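Local coordinates for envelope glycoprotein (Bourbon virus, PDB 5ZKX) that drives fusion of the viral envelope with the host membrane as a gp64-like class III fusion glycoprotein, seen here as the postfusion trimer, at the interface of chains A and B. Coordinates in Å, arbitrary orientation; residue numbers count along the deposited sequence, not the author numbering. Chains: chain A/B, Envelope glycoprotein.

The interface of chains A and B. Residues chain A 283-286; chain B 254, 277-278, 413, 416.
The N-terminal turn of the long central helix 284-329 of chain A, with the serine that caps it, fits against the short helix 276-279 and two loops of chain B in the postfusion trimer. A:Tyr285 N, in that first turn, donates to B:Glu277 O at 3.0 Å, reaching the carbonyl from above its plane. The A:Tyr285 side chain leaves the helix with CG anti to the backbone N (chi1 -177°), which lays one face of the ring against chain B. At its inner end CB and CG lie against B:Lys278 CD, the CB to CD distance being 3.6 Å; at its phenol end B:Pro254 CG sits over the same face near the rim, 3.8 Å from CZ. The extended B:Glu277 side chain crosses A:Val284 at about a right angle, CG meeting the methyl CG1. On the polar flank, B:Gly416 N gives a nearly straight bond to the syn lone pair of A:Asp286 OD2 (2.7 Å, 170° at H). A:Ser283 OG accepts from A:Asp286 N at 3.1 Å, a helix N-cap that also ties down the aspartate's backbone. One water joins this OG, A:Asp286 OD1, B:Lys278 NZ and B:Gly416 O; B:Lys278 NZ lies 4.4 Å from A:Asp286 OD1, not in direct contact, where opposite charges would probably add some attraction. Packed tyrosine and hydrated cap together probably help set where the central helix of one subunit begins against its neighbour, and so help stabilise the postfusion trimer.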
# COMPACT_ATOMS: atom_id res chain seq x y z
N SER A 283 2.87 -4.01 -1.96
CA SER A 283 4.19 -3.57 -2.35
C SER A 283 4.15 -2.14 -2.89
O SER A 283 3.12 -1.65 -3.34
CB SER A 283 4.79 -4.50 -3.40
OG SER A 283 4.21 -4.27 -4.67
N VAL A 284 5.31 -1.47 -2.82
CA VAL A 284 5.48 -0.15 -3.41
C VAL A 284 5.06 -0.17 -4.88
O VAL A 284 4.51 0.82 -5.39
CB VAL A 284 6.94 0.32 -3.25
CG1 VAL A 284 7.26 1.47 -4.18
CG2 VAL A 284 7.21 0.71 -1.80
N TYR A 285 5.29 -1.29 -5.56
CA TYR A 285 4.92 -1.38 -6.97
C TYR A 285 3.41 -1.40 -7.14
O TYR A 285 2.89 -0.82 -8.10
CB TYR A 285 5.54 -2.63 -7.59
CG TYR A 285 5.24 -2.75 -9.06
CD1 TYR A 285 4.15 -3.49 -9.50
CD2 TYR A 285 6.02 -2.10 -10.00
CE1 TYR A 285 3.86 -3.59 -10.83
CE2 TYR A 285 5.74 -2.20 -11.35
CZ TYR A 285 4.65 -2.94 -11.76
OH TYR A 285 4.35 -3.06 -13.10
N ASP A 286 2.69 -2.05 -6.23
CA ASP A 286 1.23 -2.07 -6.31
C ASP A 286 0.67 -0.66 -6.17
O ASP A 286 -0.20 -0.25 -6.95
CB ASP A 286 0.66 -2.98 -5.23
CG ASP A 286 1.02 -4.43 -5.45
OD1 ASP A 286 1.56 -4.76 -6.53
OD2 ASP A 286 0.77 -5.25 -4.54
N PRO B 254 7.26 -6.15 -14.23
CA PRO B 254 7.50 -7.48 -13.65
C PRO B 254 6.95 -8.64 -14.48
O PRO B 254 7.68 -9.58 -14.78
CB PRO B 254 6.81 -7.38 -12.29
CG PRO B 254 6.99 -5.96 -11.91
CD PRO B 254 6.96 -5.15 -13.19
N GLU B 277 10.85 -2.45 -5.68
CA GLU B 277 9.44 -2.09 -5.54
C GLU B 277 8.56 -3.31 -5.33
O GLU B 277 7.47 -3.19 -4.74
CB GLU B 277 8.99 -1.29 -6.76
CG GLU B 277 9.41 0.17 -6.70
CD GLU B 277 8.99 0.96 -7.93
OE1 GLU B 277 9.72 1.91 -8.30
OE2 GLU B 277 7.94 0.65 -8.52
N LYS B 278 8.99 -4.49 -5.78
CA LYS B 278 8.25 -5.72 -5.58
C LYS B 278 8.66 -6.46 -4.31
O LYS B 278 7.96 -7.40 -3.91
CB LYS B 278 8.41 -6.64 -6.79
CG LYS B 278 7.87 -6.05 -8.09
CD LYS B 278 6.35 -6.09 -8.14
CE LYS B 278 5.85 -7.49 -8.49
NZ LYS B 278 4.39 -7.63 -8.22
N LYS B 413 -3.79 -3.74 -10.51
CA LYS B 413 -3.42 -5.05 -10.01
C LYS B 413 -2.62 -4.93 -8.72
O LYS B 413 -1.65 -4.17 -8.66
CB LYS B 413 -2.62 -5.81 -11.06
CG LYS B 413 -2.19 -7.20 -10.64
CD LYS B 413 -1.04 -7.69 -11.49
CE LYS B 413 -1.39 -7.60 -12.96
NZ LYS B 413 -0.26 -8.05 -13.82
N GLY B 416 1.22 -7.83 -3.86
CA GLY B 416 1.98 -8.00 -2.63
C GLY B 416 3.47 -8.07 -2.86
O GLY B 416 3.99 -7.74 -3.93
O HOH W 1 3.80 -6.30 -6.19
O HOH W 2 0.87 -4.59 -8.86